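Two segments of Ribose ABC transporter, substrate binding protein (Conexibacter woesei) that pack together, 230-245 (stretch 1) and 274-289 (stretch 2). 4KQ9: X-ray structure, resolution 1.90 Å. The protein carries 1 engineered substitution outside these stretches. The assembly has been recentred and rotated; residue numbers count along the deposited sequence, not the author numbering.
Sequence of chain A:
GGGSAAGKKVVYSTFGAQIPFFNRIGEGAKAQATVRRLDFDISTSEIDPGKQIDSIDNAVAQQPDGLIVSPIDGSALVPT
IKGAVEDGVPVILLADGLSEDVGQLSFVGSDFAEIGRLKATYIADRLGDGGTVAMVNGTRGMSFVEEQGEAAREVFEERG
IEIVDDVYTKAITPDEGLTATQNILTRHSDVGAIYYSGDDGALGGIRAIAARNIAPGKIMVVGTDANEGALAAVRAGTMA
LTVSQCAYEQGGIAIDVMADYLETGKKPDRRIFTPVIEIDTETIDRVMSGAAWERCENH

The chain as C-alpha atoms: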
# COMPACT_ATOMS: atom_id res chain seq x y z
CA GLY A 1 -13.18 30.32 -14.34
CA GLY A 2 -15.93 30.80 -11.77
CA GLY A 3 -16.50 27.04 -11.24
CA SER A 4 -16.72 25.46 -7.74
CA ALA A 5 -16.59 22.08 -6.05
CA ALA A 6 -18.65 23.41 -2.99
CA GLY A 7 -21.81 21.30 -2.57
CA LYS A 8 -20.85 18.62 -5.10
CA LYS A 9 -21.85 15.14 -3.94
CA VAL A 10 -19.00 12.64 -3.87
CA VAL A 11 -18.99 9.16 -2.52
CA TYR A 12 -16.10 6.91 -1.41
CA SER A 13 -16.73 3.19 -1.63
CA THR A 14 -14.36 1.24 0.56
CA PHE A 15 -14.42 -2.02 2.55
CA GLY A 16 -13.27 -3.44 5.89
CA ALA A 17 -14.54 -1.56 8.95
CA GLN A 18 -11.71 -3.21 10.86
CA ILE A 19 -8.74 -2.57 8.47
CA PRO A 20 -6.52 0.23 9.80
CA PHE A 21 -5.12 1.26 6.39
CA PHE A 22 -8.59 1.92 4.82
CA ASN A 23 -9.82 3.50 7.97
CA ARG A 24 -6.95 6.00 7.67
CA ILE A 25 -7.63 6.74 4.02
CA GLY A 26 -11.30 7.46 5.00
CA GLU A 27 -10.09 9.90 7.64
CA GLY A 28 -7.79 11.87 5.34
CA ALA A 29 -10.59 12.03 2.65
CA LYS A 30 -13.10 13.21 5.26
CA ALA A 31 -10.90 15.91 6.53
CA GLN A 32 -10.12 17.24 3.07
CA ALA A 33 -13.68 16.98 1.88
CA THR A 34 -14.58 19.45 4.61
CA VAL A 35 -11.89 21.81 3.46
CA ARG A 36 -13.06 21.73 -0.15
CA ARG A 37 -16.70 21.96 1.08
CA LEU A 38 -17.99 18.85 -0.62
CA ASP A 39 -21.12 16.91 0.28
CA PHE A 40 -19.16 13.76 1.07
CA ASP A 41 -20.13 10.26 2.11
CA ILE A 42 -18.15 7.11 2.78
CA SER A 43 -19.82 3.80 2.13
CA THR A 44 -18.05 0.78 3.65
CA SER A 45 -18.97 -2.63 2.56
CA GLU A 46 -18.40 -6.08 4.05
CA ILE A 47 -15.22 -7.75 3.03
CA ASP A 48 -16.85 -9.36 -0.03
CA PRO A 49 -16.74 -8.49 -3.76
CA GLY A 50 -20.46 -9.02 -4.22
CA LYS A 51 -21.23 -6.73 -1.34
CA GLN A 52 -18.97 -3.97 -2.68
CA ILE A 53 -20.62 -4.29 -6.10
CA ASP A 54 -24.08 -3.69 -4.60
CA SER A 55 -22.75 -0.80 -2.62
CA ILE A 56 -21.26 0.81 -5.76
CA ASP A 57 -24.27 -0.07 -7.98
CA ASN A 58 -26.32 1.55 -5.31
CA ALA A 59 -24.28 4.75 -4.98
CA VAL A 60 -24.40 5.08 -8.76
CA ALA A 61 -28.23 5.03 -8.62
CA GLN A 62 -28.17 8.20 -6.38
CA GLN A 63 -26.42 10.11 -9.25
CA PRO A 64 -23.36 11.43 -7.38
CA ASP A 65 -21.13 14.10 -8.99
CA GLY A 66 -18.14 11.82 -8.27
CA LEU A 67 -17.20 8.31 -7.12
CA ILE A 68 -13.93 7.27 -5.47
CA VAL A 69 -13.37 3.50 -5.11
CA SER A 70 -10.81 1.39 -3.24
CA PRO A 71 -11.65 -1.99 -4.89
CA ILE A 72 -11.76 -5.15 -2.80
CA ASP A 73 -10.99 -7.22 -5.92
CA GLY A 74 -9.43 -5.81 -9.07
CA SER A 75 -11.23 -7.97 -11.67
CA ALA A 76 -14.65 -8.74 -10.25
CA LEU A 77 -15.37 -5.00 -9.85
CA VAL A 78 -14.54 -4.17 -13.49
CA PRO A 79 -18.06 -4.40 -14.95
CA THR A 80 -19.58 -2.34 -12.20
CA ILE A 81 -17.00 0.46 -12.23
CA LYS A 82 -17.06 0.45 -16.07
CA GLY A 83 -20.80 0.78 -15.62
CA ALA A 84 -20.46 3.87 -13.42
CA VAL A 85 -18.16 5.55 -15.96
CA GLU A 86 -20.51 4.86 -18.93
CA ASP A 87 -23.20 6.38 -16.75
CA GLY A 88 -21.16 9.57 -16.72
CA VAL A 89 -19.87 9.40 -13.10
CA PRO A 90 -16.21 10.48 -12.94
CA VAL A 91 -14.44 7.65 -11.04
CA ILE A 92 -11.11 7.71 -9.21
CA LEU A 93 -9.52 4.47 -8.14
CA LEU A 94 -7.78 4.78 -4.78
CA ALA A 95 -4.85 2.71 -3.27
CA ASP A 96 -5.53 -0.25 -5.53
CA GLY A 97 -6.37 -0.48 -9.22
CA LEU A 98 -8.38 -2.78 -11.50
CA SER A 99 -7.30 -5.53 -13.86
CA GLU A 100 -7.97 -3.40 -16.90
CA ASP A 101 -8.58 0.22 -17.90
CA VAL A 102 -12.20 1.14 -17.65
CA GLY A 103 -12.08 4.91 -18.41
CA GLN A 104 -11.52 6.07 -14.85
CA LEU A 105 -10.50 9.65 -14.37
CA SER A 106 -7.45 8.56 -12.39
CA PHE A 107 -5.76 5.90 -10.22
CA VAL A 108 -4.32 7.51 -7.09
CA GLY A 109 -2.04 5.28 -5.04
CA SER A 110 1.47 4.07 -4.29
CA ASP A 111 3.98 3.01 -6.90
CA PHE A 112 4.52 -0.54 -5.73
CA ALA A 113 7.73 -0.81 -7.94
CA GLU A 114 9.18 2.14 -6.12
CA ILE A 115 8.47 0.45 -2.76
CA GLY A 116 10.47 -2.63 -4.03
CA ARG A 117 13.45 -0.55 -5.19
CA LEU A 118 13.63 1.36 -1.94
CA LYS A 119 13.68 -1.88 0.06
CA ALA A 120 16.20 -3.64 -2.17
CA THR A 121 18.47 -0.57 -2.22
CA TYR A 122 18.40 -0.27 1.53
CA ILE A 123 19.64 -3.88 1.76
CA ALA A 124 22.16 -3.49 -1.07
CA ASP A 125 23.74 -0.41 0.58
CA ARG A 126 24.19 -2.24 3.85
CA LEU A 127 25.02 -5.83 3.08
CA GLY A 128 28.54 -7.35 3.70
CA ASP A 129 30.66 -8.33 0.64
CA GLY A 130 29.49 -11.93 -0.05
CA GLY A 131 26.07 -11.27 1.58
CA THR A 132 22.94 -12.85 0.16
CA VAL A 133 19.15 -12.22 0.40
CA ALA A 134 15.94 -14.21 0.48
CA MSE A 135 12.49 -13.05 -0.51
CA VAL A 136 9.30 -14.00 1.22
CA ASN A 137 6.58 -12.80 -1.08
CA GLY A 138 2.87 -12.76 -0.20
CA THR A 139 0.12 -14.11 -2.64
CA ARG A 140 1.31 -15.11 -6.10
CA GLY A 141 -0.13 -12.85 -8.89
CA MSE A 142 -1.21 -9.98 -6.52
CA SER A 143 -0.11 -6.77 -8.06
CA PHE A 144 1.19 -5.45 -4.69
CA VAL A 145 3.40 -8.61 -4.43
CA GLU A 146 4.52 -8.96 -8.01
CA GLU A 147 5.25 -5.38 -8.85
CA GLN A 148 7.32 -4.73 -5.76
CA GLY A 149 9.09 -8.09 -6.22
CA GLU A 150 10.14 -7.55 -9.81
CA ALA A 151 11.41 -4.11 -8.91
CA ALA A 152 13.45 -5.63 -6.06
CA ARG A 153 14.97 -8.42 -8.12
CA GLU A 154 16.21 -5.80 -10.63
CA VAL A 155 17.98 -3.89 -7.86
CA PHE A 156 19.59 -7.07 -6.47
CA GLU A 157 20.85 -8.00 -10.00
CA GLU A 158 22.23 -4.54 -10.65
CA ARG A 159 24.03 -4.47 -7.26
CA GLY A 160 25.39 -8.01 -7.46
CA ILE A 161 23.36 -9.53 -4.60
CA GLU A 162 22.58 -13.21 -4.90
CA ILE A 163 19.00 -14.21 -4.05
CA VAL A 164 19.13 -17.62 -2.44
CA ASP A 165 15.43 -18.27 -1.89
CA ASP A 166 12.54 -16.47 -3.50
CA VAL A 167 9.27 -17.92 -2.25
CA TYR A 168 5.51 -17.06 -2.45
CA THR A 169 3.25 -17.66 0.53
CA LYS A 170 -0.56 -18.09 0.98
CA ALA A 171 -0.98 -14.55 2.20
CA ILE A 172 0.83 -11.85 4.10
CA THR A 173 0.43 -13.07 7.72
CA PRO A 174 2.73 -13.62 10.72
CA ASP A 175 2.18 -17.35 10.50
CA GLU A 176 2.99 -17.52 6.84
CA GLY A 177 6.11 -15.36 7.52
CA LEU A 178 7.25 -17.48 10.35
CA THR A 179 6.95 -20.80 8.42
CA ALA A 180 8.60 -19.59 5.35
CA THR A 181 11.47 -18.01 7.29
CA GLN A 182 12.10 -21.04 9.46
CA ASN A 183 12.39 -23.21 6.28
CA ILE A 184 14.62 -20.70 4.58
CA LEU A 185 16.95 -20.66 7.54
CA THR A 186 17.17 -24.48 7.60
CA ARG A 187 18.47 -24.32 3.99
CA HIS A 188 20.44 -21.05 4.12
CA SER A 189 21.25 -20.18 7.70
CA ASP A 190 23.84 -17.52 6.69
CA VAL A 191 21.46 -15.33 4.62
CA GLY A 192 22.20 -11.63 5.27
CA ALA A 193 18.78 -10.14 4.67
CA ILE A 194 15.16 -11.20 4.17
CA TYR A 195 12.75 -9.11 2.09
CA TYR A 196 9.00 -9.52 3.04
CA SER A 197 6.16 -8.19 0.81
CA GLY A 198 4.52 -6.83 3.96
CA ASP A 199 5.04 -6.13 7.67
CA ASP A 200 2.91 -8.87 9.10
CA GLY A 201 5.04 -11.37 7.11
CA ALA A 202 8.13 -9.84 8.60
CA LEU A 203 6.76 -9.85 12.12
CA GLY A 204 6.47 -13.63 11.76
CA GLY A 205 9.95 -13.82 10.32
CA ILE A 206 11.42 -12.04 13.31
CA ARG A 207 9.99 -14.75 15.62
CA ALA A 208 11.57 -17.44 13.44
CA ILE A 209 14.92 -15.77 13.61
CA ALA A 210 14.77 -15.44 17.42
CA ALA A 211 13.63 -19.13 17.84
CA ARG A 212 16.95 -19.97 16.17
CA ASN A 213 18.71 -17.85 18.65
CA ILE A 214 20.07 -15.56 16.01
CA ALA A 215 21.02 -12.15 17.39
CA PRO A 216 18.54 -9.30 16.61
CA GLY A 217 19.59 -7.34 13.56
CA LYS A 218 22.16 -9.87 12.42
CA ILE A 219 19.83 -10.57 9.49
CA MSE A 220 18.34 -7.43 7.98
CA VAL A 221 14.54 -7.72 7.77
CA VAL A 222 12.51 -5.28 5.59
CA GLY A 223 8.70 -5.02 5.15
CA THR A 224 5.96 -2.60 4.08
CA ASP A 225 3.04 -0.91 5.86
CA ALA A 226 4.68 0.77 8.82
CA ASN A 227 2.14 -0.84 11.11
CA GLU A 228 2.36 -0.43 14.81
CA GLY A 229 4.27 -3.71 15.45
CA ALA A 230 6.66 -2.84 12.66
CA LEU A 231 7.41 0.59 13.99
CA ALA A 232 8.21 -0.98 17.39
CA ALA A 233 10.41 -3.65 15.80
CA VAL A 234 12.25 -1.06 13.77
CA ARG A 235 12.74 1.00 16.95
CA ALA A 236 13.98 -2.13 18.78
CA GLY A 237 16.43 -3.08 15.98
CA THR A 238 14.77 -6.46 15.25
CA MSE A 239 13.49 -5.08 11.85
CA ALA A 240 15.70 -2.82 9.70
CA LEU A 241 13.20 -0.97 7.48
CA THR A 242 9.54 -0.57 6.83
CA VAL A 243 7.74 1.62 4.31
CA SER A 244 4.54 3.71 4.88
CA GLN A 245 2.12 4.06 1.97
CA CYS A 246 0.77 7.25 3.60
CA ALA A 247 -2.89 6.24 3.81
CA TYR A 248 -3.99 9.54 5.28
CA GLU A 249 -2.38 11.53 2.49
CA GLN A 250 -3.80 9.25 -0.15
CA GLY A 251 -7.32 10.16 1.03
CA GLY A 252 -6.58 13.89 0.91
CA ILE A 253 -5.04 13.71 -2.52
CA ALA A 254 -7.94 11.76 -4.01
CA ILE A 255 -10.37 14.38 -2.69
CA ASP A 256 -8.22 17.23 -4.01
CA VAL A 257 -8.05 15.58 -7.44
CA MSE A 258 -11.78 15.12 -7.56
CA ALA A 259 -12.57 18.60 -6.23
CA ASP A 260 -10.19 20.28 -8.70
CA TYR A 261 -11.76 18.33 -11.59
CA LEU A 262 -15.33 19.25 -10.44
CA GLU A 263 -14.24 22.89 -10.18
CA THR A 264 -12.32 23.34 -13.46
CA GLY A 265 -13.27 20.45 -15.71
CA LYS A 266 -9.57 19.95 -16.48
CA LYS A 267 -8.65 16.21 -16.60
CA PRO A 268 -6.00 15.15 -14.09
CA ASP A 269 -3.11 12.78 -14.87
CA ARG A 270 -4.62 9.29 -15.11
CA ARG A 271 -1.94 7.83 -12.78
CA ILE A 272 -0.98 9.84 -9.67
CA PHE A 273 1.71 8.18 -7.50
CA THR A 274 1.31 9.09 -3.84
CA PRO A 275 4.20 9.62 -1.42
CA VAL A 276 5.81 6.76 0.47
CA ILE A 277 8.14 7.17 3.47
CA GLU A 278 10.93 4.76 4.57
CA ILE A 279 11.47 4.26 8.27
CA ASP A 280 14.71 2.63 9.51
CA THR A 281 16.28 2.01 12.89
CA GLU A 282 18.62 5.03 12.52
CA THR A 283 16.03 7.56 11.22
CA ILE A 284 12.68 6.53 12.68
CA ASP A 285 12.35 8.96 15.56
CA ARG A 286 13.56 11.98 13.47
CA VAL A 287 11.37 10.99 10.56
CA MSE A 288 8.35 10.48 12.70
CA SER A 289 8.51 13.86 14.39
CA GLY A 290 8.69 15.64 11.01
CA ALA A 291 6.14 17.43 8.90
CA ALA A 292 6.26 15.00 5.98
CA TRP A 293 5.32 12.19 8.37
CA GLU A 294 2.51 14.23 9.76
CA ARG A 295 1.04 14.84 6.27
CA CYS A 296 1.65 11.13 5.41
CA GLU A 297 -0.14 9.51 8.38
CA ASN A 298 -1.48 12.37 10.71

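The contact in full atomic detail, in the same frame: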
# COMPACT_ATOMS: atom_id res chain seq x y z
N ALA A 230 5.49 -3.14 13.46
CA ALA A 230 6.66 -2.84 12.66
C ALA A 230 7.41 -1.62 13.14
O ALA A 230 8.59 -1.63 13.18
CB ALA A 230 6.27 -2.66 11.21
N LEU A 231 6.72 -0.58 13.50
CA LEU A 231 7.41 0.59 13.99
C LEU A 231 8.15 0.23 15.28
O LEU A 231 9.29 0.59 15.44
CB LEU A 231 6.40 1.66 14.21
CG LEU A 231 5.76 2.22 12.95
CD1 LEU A 231 4.55 3.06 13.34
CD2 LEU A 231 6.76 2.97 12.11
N ALA A 232 7.54 -0.57 16.14
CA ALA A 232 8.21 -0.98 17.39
C ALA A 232 9.42 -1.87 17.11
O ALA A 232 10.52 -1.71 17.66
CB ALA A 232 7.20 -1.68 18.24
N ALA A 233 9.26 -2.79 16.19
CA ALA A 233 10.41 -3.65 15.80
C ALA A 233 11.57 -2.89 15.18
O ALA A 233 12.76 -3.17 15.45
CB ALA A 233 9.92 -4.81 14.92
N VAL A 234 11.24 -1.89 14.35
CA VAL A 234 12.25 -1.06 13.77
C VAL A 234 12.94 -0.28 14.89
O VAL A 234 14.15 -0.21 14.87
CB VAL A 234 11.70 -0.11 12.71
CG1 VAL A 234 12.79 0.87 12.29
CG2 VAL A 234 11.30 -0.90 11.47
N ARG A 235 12.16 0.27 15.82
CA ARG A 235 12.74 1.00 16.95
C ARG A 235 13.64 0.05 17.74
O ARG A 235 14.78 0.42 18.04
CB ARG A 235 11.70 1.60 17.89
CG ARG A 235 11.16 2.90 17.40
CD ARG A 235 10.23 3.66 18.36
NE ARG A 235 9.04 2.86 18.58
CZ ARG A 235 7.82 3.09 18.12
NH1 ARG A 235 7.55 4.17 17.38
NH2 ARG A 235 6.83 2.23 18.40
N ALA A 236 13.14 -1.14 18.06
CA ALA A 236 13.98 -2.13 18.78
C ALA A 236 15.20 -2.68 18.02
O ALA A 236 16.08 -3.27 18.62
CB ALA A 236 13.15 -3.29 19.24
N GLY A 237 15.28 -2.50 16.72
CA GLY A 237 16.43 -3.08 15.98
C GLY A 237 16.19 -4.54 15.51
O GLY A 237 17.11 -5.20 14.97
N THR A 238 15.00 -5.09 15.70
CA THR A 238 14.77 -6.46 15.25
C THR A 238 14.34 -6.44 13.77
O THR A 238 14.55 -7.42 13.08
CB THR A 238 13.70 -7.17 16.04
OG1 THR A 238 12.54 -6.35 16.11
CG2 THR A 238 14.15 -7.51 17.51
N MSE A 239 13.75 -5.32 13.30
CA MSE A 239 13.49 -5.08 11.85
C MSE A 239 14.35 -3.93 11.43
O MSE A 239 14.59 -3.02 12.25
CB MSE A 239 12.06 -4.69 11.63
CG MSE A 239 11.17 -5.93 11.62
SE MSE A 239 9.33 -5.47 11.05
CE MSE A 239 9.70 -4.19 9.75
N ALA A 240 14.82 -3.92 10.19
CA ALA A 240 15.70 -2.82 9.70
C ALA A 240 14.93 -1.68 9.06
O ALA A 240 15.35 -0.53 9.19
CB ALA A 240 16.74 -3.33 8.72
N LEU A 241 13.90 -1.99 8.28
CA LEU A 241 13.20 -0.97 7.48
C LEU A 241 11.75 -1.36 7.29
O LEU A 241 11.44 -2.55 7.04
CB LEU A 241 13.82 -0.86 6.10
CG LEU A 241 13.27 0.10 5.02
CD1 LEU A 241 13.84 1.45 5.34
CD2 LEU A 241 13.75 -0.21 3.59
N THR A 242 10.87 -0.40 7.39
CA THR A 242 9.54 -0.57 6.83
C THR A 242 9.17 0.64 5.99
O THR A 242 9.82 1.72 6.10
CB THR A 242 8.53 -0.80 7.97
OG1 THR A 242 7.25 -1.14 7.43
CG2 THR A 242 8.39 0.40 8.86
N VAL A 243 8.13 0.53 5.19
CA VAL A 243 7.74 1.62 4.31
C VAL A 243 6.27 1.95 4.57
O VAL A 243 5.41 1.05 4.54
CB VAL A 243 7.98 1.27 2.84
CG1 VAL A 243 7.66 2.48 1.90
CG2 VAL A 243 9.43 0.89 2.64
N SER A 244 5.96 3.23 4.82
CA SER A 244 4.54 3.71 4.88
C SER A 244 4.02 4.10 3.50
O SER A 244 4.75 4.73 2.72
CB SER A 244 4.44 4.89 5.78
OG SER A 244 3.16 5.45 5.64
N GLN A 245 2.79 3.66 3.19
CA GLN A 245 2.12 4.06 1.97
C GLN A 245 1.26 5.27 2.20
O GLN A 245 0.50 5.60 1.34
CB GLN A 245 1.23 2.92 1.54
CG GLN A 245 2.01 1.71 1.09
CD GLN A 245 1.07 0.68 0.47
OE1 GLN A 245 0.87 -0.40 1.03
NE2 GLN A 245 0.44 1.03 -0.64
N THR A 274 1.37 8.45 -5.11
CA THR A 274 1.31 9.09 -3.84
C THR A 274 2.60 8.84 -3.08
O THR A 274 3.23 7.87 -3.34
CB THR A 274 0.06 8.59 -3.07
OG1 THR A 274 -0.04 7.16 -3.12
CG2 THR A 274 -1.22 9.14 -3.74
N PRO A 275 2.97 9.72 -2.17
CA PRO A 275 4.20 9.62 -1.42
C PRO A 275 4.28 8.35 -0.57
O PRO A 275 3.29 7.82 -0.13
CB PRO A 275 4.22 10.86 -0.54
CG PRO A 275 3.07 11.64 -0.83
CD PRO A 275 2.18 10.87 -1.75
N VAL A 276 5.48 7.81 -0.49
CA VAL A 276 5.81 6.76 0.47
C VAL A 276 7.01 7.25 1.29
O VAL A 276 7.77 8.10 0.79
CB VAL A 276 6.15 5.43 -0.22
CG1 VAL A 276 5.04 4.94 -1.10
CG2 VAL A 276 7.48 5.45 -1.00
N ILE A 277 7.12 6.78 2.53
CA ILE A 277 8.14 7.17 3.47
C ILE A 277 8.79 5.93 4.08
O ILE A 277 8.08 5.10 4.62
CB ILE A 277 7.62 8.06 4.60
CG1 ILE A 277 7.13 9.38 4.03
CG2 ILE A 277 8.75 8.39 5.53
CD1 ILE A 277 6.60 10.38 5.01
N GLU A 278 10.10 5.81 3.94
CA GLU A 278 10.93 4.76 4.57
C GLU A 278 11.29 5.11 6.00
O GLU A 278 11.69 6.28 6.31
CB GLU A 278 12.28 4.66 3.86
CG GLU A 278 12.22 4.41 2.40
CD GLU A 278 13.59 4.55 1.71
OE1 GLU A 278 14.56 3.84 2.06
OE2 GLU A 278 13.69 5.39 0.78
N ILE A 279 11.25 4.10 6.87
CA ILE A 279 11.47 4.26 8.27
C ILE A 279 12.50 3.21 8.64
O ILE A 279 12.21 2.04 8.45
CB ILE A 279 10.17 3.95 9.02
CG1 ILE A 279 9.03 4.76 8.44
CG2 ILE A 279 10.32 4.20 10.50
CD1 ILE A 279 7.83 4.71 9.30
N ASP A 280 13.70 3.60 9.10
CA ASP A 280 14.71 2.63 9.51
C ASP A 280 15.16 2.90 10.94
O ASP A 280 14.76 3.89 11.56
CB ASP A 280 15.83 2.49 8.49
CG ASP A 280 16.79 3.71 8.47
OD1 ASP A 280 17.35 4.04 9.53
OD2 ASP A 280 16.98 4.30 7.38
N THR A 281 15.90 1.96 11.48
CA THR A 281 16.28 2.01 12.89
C THR A 281 17.00 3.34 13.20
O THR A 281 16.66 3.99 14.17
CB THR A 281 17.12 0.77 13.30
OG1 THR A 281 16.42 -0.45 12.97
CG2 THR A 281 17.37 0.78 14.85
N GLU A 282 17.91 3.77 12.33
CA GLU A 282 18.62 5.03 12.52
C GLU A 282 17.76 6.31 12.37
O GLU A 282 18.04 7.29 13.02
CB GLU A 282 19.86 5.13 11.63
CG GLU A 282 19.66 4.99 10.12
N THR A 283 16.72 6.31 11.53
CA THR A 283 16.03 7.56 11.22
C THR A 283 14.66 7.68 11.80
O THR A 283 14.06 8.78 11.72
CB THR A 283 15.89 7.72 9.69
OG1 THR A 283 15.24 6.56 9.09
CG2 THR A 283 17.28 7.84 9.09
N ILE A 284 14.13 6.60 12.37
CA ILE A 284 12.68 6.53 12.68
C ILE A 284 12.17 7.67 13.53
O ILE A 284 11.14 8.29 13.24
CB ILE A 284 12.24 5.11 13.24
CG1 ILE A 284 10.77 5.06 13.58
CG2 ILE A 284 13.01 4.74 14.50
CD1 ILE A 284 10.24 3.63 13.82
N ASP A 285 12.86 7.95 14.63
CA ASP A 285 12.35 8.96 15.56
C ASP A 285 12.39 10.40 14.92
O ASP A 285 11.41 11.15 15.03
CB ASP A 285 13.08 8.84 16.92
CG ASP A 285 12.87 7.43 17.60
OD1 ASP A 285 11.68 6.97 17.75
OD2 ASP A 285 13.90 6.78 17.93
N ARG A 286 13.45 10.72 14.23
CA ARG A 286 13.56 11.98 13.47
C ARG A 286 12.48 12.04 12.41
O ARG A 286 11.73 13.00 12.32
CB ARG A 286 14.89 12.09 12.76
CG ARG A 286 16.08 12.55 13.57
CD ARG A 286 17.34 12.57 12.68
NE ARG A 286 18.22 11.42 12.93
CZ ARG A 286 18.97 10.80 12.02
NH1 ARG A 286 19.71 9.76 12.39
NH2 ARG A 286 18.99 11.19 10.75
N VAL A 287 12.38 10.99 11.62
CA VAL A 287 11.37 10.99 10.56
C VAL A 287 9.99 11.21 11.14
O VAL A 287 9.16 12.09 10.70
CB VAL A 287 11.45 9.69 9.76
CG1 VAL A 287 10.19 9.50 8.95
CG2 VAL A 287 12.67 9.68 8.88
N MSE A 288 9.71 10.47 12.19
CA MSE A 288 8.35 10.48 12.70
C MSE A 288 7.93 11.74 13.43
O MSE A 288 6.72 11.95 13.66
CB MSE A 288 8.11 9.24 13.57
CG MSE A 288 7.83 8.02 12.65
SE MSE A 288 7.39 6.53 13.89
CE MSE A 288 5.51 6.91 14.39
N SER A 289 8.87 12.60 13.77
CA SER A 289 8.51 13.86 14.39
C SER A 289 8.43 15.00 13.37
O SER A 289 8.08 16.13 13.72
CB SER A 289 9.54 14.18 15.43
OG SER A 289 10.81 14.17 14.81
O HOH W 1 15.27 3.55 16.87
O HOH W 2 1.38 6.15 -1.10

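Strands 241-244 and 277-280 run antiparallel, their axes 4.7 Å apart at closest approach, and each is joined to a helix that packs over the same side of the pairing. Two hydrogen-bonded pairs fix the register. Thr242 N donates to Ile279 O (3.0 Å) and Ile279 N returns a bond to Thr242 O (2.9 Å); Ser244 N to Ile277 O (2.8 Å) and Ile277 N to Ser244 O (3.1 Å) repeat the pattern. In the non-hydrogen-bonded pairs that alternate with them, Leu241 with Asp280 and Val243 with Glu278, the chains draw closer, and CA-H...O contacts such as Leu241 CA to Ile279 O (3.3 Å) fill the gaps.

Ile279 covers the most surface, 77 Å². Its side chain leaves the sheet on the face shared with Thr242, Ser244 and Ile277, and its CD1 lies 3.5 Å from CD2 of Leu231. That same Leu231 CD2 is 3.9 Å from Ile284 CD1 and 4.0 Å from SE of the selenomethionine Met288, so one methyl gathers strand and helix into a single apolar cluster. Val234 CG1 extends it, 4.1 Å from Ile284 CD1.

Thr281, covering 73 Å² and just past strand 277-280, ties the chain there to the last turn of helix 230-236: its OG1 donates to Val234 O (3.0 Å). Thr281 N adds a weak bond to Ala240 O (3.4 Å), and water 1 bridges Thr281 O (3.1 Å) and, weakly, Arg235 O (3.4 Å). Nearby, Gly237 closes the helix in a Schellman motif; its positive phi would jam a CB against the preceding carbonyl.

Arg235, at 72 Å², starts with CB pointing away, yet its aliphatic part lies along the second helix, CG 3.8 Å from Ile284 CD1 and CD 3.7 Å from Asp285 OD1. At the far end of the strands, water 2 donates to Gln245 O and Pro275 O, 2.7 Å from each.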